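PDB 3NT8: ancylostoma secreted protein 1 from Necator americanus, which is probably associated with the transition of infective hookworm larvae to parasitism and is built from two CAP domains of the cysteine-rich secretory protein family. Local coordinates for residues A265-K270 against G402-Q407; M274-E279 against Y368-A373. All coordinates share one frame; numbering follows the deposited sequence.

Contact 1: residues A265-K270 against G402-Q407; sequences APKAAK and GQPCSQ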
loop_
_atom_site.group_PDB
_atom_site.type_symbol
_atom_site.label_atom_id
_atom_site.label_comp_id
_atom_site.label_asym_id
_atom_site.label_seq_id
_atom_site.Cartn_x
_atom_site.Cartn_y
_atom_site.Cartn_z
ATOM N N ALA A 265 22.492 -3.517 3.387
ATOM C CA ALA A 265 22.616 -3.987 4.747
ATOM C C ALA A 265 23.265 -5.363 4.731
ATOM O O ALA A 265 23.048 -6.142 3.810
ATOM C CB ALA A 265 21.186 -4.026 5.467
ATOM N N PRO A 266 24.071 -5.668 5.759
ATOM C CA PRO A 266 24.955 -6.800 5.767
ATOM C C PRO A 266 24.153 -8.087 5.836
ATOM O O PRO A 266 22.972 -8.111 6.298
ATOM C CB PRO A 266 25.825 -6.588 7.059
ATOM C CG PRO A 266 25.069 -5.591 7.857
ATOM C CD PRO A 266 24.334 -4.748 6.874
ATOM N N LYS A 267 24.799 -9.161 5.410
ATOM C CA LYS A 267 24.231 -10.497 5.561
ATOM C C LYS A 267 24.027 -10.922 7.035
ATOM O O LYS A 267 24.794 -10.539 7.928
ATOM C CB LYS A 267 25.092 -11.505 4.786
ATOM C CG LYS A 267 25.091 -11.280 3.314
ATOM C CD LYS A 267 26.174 -12.078 2.643
ATOM C CE LYS A 267 26.077 -11.876 1.178
ATOM N NZ LYS A 267 26.746 -12.967 0.409
ATOM N N ALA A 268 22.954 -11.662 7.283
ATOM C CA ALA A 268 22.559 -12.058 8.643
ATOM C C ALA A 268 22.945 -13.499 8.814
ATOM O O ALA A 268 22.639 -14.310 7.928
ATOM C CB ALA A 268 21.056 -11.936 8.807
ATOM N N ALA A 269 23.593 -13.828 9.936
ATOM C CA ALA A 269 24.011 -15.221 10.219
ATOM C C ALA A 269 22.928 -16.115 10.818
ATOM O O ALA A 269 22.982 -17.351 10.652
ATOM C CB ALA A 269 25.251 -15.256 11.147
ATOM N N LYS A 270 22.020 -15.541 11.605
ATOM C CA LYS A 270 20.992 -16.363 12.271
ATOM C C LYS A 270 19.613 -15.697 12.351
ATOM O O LYS A 270 19.050 -15.548 13.452
ATOM C CB LYS A 270 21.454 -16.796 13.677
ATOM C CG LYS A 270 21.847 -15.683 14.633
ATOM C CD LYS A 270 22.228 -16.270 15.962
ATOM C CE LYS A 270 22.417 -15.087 16.933
ATOM N NZ LYS A 270 21.189 -14.110 16.910
ATOM N N GLY A 402 26.893 -12.226 9.388
ATOM C CA GLY A 402 27.683 -13.376 8.857
ATOM C C GLY A 402 26.942 -14.074 7.721
ATOM O O GLY A 402 25.882 -13.638 7.295
ATOM N N GLN A 403 27.492 -15.152 7.218
ATOM C CA GLN A 403 26.881 -15.818 6.078
ATOM C C GLN A 403 25.541 -16.455 6.500
ATOM O O GLN A 403 25.431 -16.965 7.604
ATOM C CB GLN A 403 27.834 -16.848 5.484
ATOM C CG GLN A 403 29.088 -16.251 4.789
ATOM C CD GLN A 403 28.745 -15.429 3.530
ATOM O OE1 GLN A 403 27.908 -15.828 2.720
ATOM N NE2 GLN A 403 29.417 -14.300 3.354
ATOM N N PRO A 404 24.504 -16.362 5.642
ATOM C CA PRO A 404 23.197 -16.948 5.992
ATOM C C PRO A 404 23.250 -18.412 6.409
ATOM O O PRO A 404 23.938 -19.215 5.779
ATOM C CB PRO A 404 22.355 -16.756 4.735
ATOM C CG PRO A 404 23.235 -16.200 3.704
ATOM C CD PRO A 404 24.453 -15.619 4.378
ATOM N N CYS A 405 22.571 -18.714 7.509
ATOM C CA CYS A 405 22.406 -20.060 8.077
ATOM C C CYS A 405 23.626 -20.529 8.889
ATOM O O CYS A 405 23.587 -21.610 9.533
ATOM C CB CYS A 405 22.019 -21.108 7.013
ATOM S SG CYS A 405 20.736 -20.672 5.809
ATOM N N SER A 406 24.690 -19.722 8.869
ATOM C CA SER A 406 25.977 -20.053 9.524
ATOM C C SER A 406 25.869 -20.298 10.991
ATOM O O SER A 406 26.612 -21.111 11.513
ATOM C CB SER A 406 27.003 -18.909 9.366
ATOM O OG SER A 406 27.623 -18.962 8.083
ATOM N N GLN A 407 24.981 -19.551 11.655
ATOM C CA GLN A 407 24.912 -19.519 13.102
ATOM C C GLN A 407 23.556 -19.907 13.610
ATOM O O GLN A 407 23.253 -19.620 14.780
ATOM C CB GLN A 407 25.316 -18.154 13.671
ATOM C CG GLN A 407 26.809 -17.835 13.554
ATOM C CD GLN A 407 27.195 -16.492 14.110
ATOM O OE1 GLN A 407 26.886 -16.188 15.245
ATOM N NE2 GLN A 407 27.911 -15.685 13.318
HETATM O O HOH W 1 20.448 -16.372 8.614
#
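Ala269 and Gly402 bring their backbones to 4.3 Å, CA to CA, and two hydrogen bonds join 265-270 to 402-407: Gly402 N to Lys267 O, and Gln407 N to Ala269 O, each 3.1 Å. Both are fairly straight, 164° and 159° at the hydrogen, although neither segment is a regular helix or strand. Within the second segment, residues 403-406 make a type II beta turn, which brings the Gln407 amide round to the Ala269 carbonyl. Two CA-H...O contacts lie in the middle: Pro404 CA is 3.3 Å from Ala268 O, and Ala269 CA points its hydrogen at Gln403 O. A water receives a weak bond from Cys405 N and donates one to Ala268 O.

Among the side chains, the Ala269 methyl is met by the length of Gln407, whose CB, CG and CD pass alongside it and whose NE2 comes within 3.5 Å of Ala269 CB. A chi2 of 180° keeps the Gln407 chain extended beyond CG, consistent with this lengthwise contact. Lys270 rests its CB against Gln407 O at 3.5 Å, while its NZ turns away to a salt bridge with Asp365. At the exposed end Lys267 and Gln403 run side by side in the same direction; Lys267 NZ and Gln403 OE1 stay 3.9 Å apart, so the evidence is for packing of the two chains.

The contact lies at the surface, joining the loop between helix 235-253 and strand 275-276 to the chain beyond strand 381-388. Cys405 is tied to Cys414 by a disulfide, and the Ala268 methyl points away from 402-407 and touches Ala253 at the end of helix 235-253.

Contact 2: residues M274-E279 against Y368-A373; sequences MVYDCE and YKLGCA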
loop_
_atom_site.group_PDB
_atom_site.type_symbol
_atom_site.label_atom_id
_atom_site.label_comp_id
_atom_site.label_asym_id
_atom_site.label_seq_id
_atom_site.Cartn_x
_atom_site.Cartn_y
_atom_site.Cartn_z
ATOM N N MET A 274 9.806 -15.991 10.972
ATOM C CA MET A 274 8.666 -15.695 11.850
ATOM C C MET A 274 7.516 -16.666 11.663
ATOM O O MET A 274 7.223 -17.106 10.559
ATOM C CB MET A 274 8.133 -14.260 11.636
ATOM C CG MET A 274 8.998 -13.170 12.223
ATOM S SD MET A 274 8.521 -11.533 11.677
ATOM C CE MET A 274 9.462 -10.592 12.875
ATOM N N VAL A 275 6.849 -16.950 12.765
ATOM C CA VAL A 275 5.606 -17.697 12.734
ATOM C C VAL A 275 4.485 -16.794 13.301
ATOM O O VAL A 275 4.750 -15.992 14.217
ATOM C CB VAL A 275 5.704 -19.052 13.538
ATOM C CG1 VAL A 275 6.622 -20.042 12.848
ATOM C CG2 VAL A 275 6.200 -18.850 14.916
ATOM N N TYR A 276 3.279 -16.933 12.758
ATOM C CA TYR A 276 2.108 -16.275 13.266
ATOM C C TYR A 276 1.625 -16.857 14.620
ATOM O O TYR A 276 1.584 -18.068 14.806
ATOM C CB TYR A 276 0.990 -16.285 12.213
ATOM C CG TYR A 276 0.111 -15.069 12.372
ATOM C CD1 TYR A 276 0.472 -13.857 11.818
ATOM C CD2 TYR A 276 -1.055 -15.111 13.154
ATOM C CE1 TYR A 276 -0.298 -12.731 12.026
ATOM C CE2 TYR A 276 -1.808 -14.020 13.324
ATOM C CZ TYR A 276 -1.446 -12.832 12.752
ATOM O OH TYR A 276 -2.224 -11.705 12.965
ATOM N N ASP A 277 1.273 -16.000 15.573
ATOM C CA ASP A 277 0.974 -16.449 16.923
ATOM C C ASP A 277 -0.307 -15.812 17.390
ATOM O O ASP A 277 -0.425 -14.559 17.492
ATOM C CB ASP A 277 2.137 -16.124 17.860
ATOM C CG ASP A 277 1.922 -16.646 19.258
ATOM O OD1 ASP A 277 2.591 -17.606 19.631
ATOM O OD2 ASP A 277 1.085 -16.126 20.003
ATOM N N CYS A 278 -1.274 -16.663 17.715
ATOM C CA CYS A 278 -2.596 -16.212 18.077
ATOM C C CYS A 278 -2.636 -15.319 19.305
ATOM O O CYS A 278 -3.393 -14.318 19.334
ATOM C CB CYS A 278 -3.517 -17.439 18.231
ATOM S SG CYS A 278 -3.825 -18.237 16.662
ATOM N N GLU A 279 -1.833 -15.664 20.314
ATOM C CA GLU A 279 -1.801 -14.934 21.582
ATOM C C GLU A 279 -1.240 -13.521 21.367
ATOM O O GLU A 279 -1.663 -12.554 22.016
ATOM C CB GLU A 279 -0.986 -15.696 22.691
ATOM C CG GLU A 279 -1.552 -17.078 23.094
ATOM C CD GLU A 279 -2.974 -17.007 23.760
ATOM O OE1 GLU A 279 -3.038 -17.114 25.015
ATOM O OE2 GLU A 279 -4.020 -16.853 23.048
ATOM N N TYR A 368 10.678 -13.726 16.565
ATOM C CA TYR A 368 10.145 -14.777 15.672
ATOM C C TYR A 368 8.599 -15.018 15.758
ATOM O O TYR A 368 8.045 -15.760 14.934
ATOM C CB TYR A 368 10.965 -16.087 15.820
ATOM C CG TYR A 368 10.737 -16.834 17.101
ATOM C CD1 TYR A 368 9.816 -17.888 17.183
ATOM C CD2 TYR A 368 11.448 -16.493 18.247
ATOM C CE1 TYR A 368 9.571 -18.556 18.417
ATOM C CE2 TYR A 368 11.230 -17.153 19.458
ATOM C CZ TYR A 368 10.299 -18.173 19.540
ATOM O OH TYR A 368 10.125 -18.807 20.757
ATOM N N LYS A 369 7.907 -14.447 16.751
ATOM C CA LYS A 369 6.440 -14.515 16.801
ATOM C C LYS A 369 5.857 -13.173 16.386
ATOM O O LYS A 369 6.210 -12.095 16.945
ATOM C CB LYS A 369 5.914 -14.877 18.189
ATOM C CG LYS A 369 6.436 -16.218 18.704
ATOM C CD LYS A 369 6.071 -16.332 20.177
ATOM C CE LYS A 369 6.501 -17.689 20.803
ATOM N NZ LYS A 369 6.092 -17.866 22.255
ATOM N N LEU A 370 4.967 -13.250 15.411
ATOM C CA LEU A 370 4.274 -12.124 14.904
ATOM C C LEU A 370 2.759 -12.313 15.217
ATOM O O LEU A 370 2.242 -13.449 15.139
ATOM C CB LEU A 370 4.492 -12.054 13.397
ATOM C CG LEU A 370 3.853 -10.885 12.675
ATOM C CD1 LEU A 370 4.621 -9.596 12.955
ATOM C CD2 LEU A 370 3.648 -11.081 11.164
ATOM N N GLY A 371 2.078 -11.229 15.578
ATOM C CA GLY A 371 0.579 -11.166 15.727
ATOM C C GLY A 371 0.138 -9.741 15.491
ATOM O O GLY A 371 0.655 -8.813 16.137
ATOM N N CYS A 372 -0.753 -9.521 14.519
ATOM C CA CYS A 372 -1.113 -8.154 14.120
ATOM C C CYS A 372 -2.620 -7.911 14.196
ATOM O O CYS A 372 -3.401 -8.870 14.267
ATOM C CB CYS A 372 -0.628 -7.871 12.706
ATOM S SG CYS A 372 1.139 -8.003 12.502
ATOM N N ALA A 373 -3.019 -6.635 14.150
ATOM C CA ALA A 373 -4.427 -6.273 14.065
ATOM C C ALA A 373 -4.649 -5.106 13.130
ATOM O O ALA A 373 -3.823 -4.252 13.026
ATOM C CB ALA A 373 -5.000 -5.970 15.451
#
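Tyr276 and Asp277 reach the strand 369-373 through their first torsions: chi1 of -150° carries the Tyr276 ring along Leu370 and Gly371 to Cys372, and chi1 of -176° sets Asp277 CG anti to its backbone N, beside the Lys369 side chain. The Tyr276 hydroxyl accepts a nearly straight bond from Cys372 N (OH to N 3.1 Å, 172° at the hydrogen) and is also hydrogen-bonded to Glu281 OE2. One face of the ring lies over Leu370 O, which sits 3.7 Å from the plane and toward the rim.

Three backbone bonds establish the parallel pairing: Val275 N to Tyr368 O (2.7 Å), Leu370 N to Val275 O (3.0 Å) and Asp277 N to Leu370 O (2.8 Å). Leu370 sets CD2 against Tyr276 CD1 and CB against Met274 SD. The Asp277 and Lys369 side chains cross at a slant, with OD1 of Asp277 3.7 Å from CD of Lys369; NZ remains beyond salt-bridge range. OD2 of Asp277 caps Val280 N, making Asp277 the N-cap of helix 278-288. On the Val275 side, CG2 meets the edge of the Tyr368 ring at CD1, 4.4 Å away.

The short strand 275-276 thus forms one margin of the mixed CAP-domain sheet, beside strand 369-376, which in turn pairs with 381-388; there Tyr368 and Lys369 both face Gly388 in a classic beta bulge. Disulfides link Cys372 to Cys385 within the sheet and Cys278 to Cys227, while Met274 and Cys372 pack on helix 235-253.

Contacts 1 and 2 follow each other along the chain: 265-270 is separated from 274-279 by three residues, and 368-373 precedes 402-407, so the segments of contact 2 fall between those of contact 1 in the sequence. Their centres are nonetheless about 23 Å apart and they share no other touch. Contact 2 belongs to the sheet of the second CAP domain and is partly buried, whereas contact 1 is a surface contact with its centre about 29 Å from the centre of the chain, against about 21 Å for contact 2. Both border helix 235-253, contact 1 at its C-terminal end and contact 2 farther back.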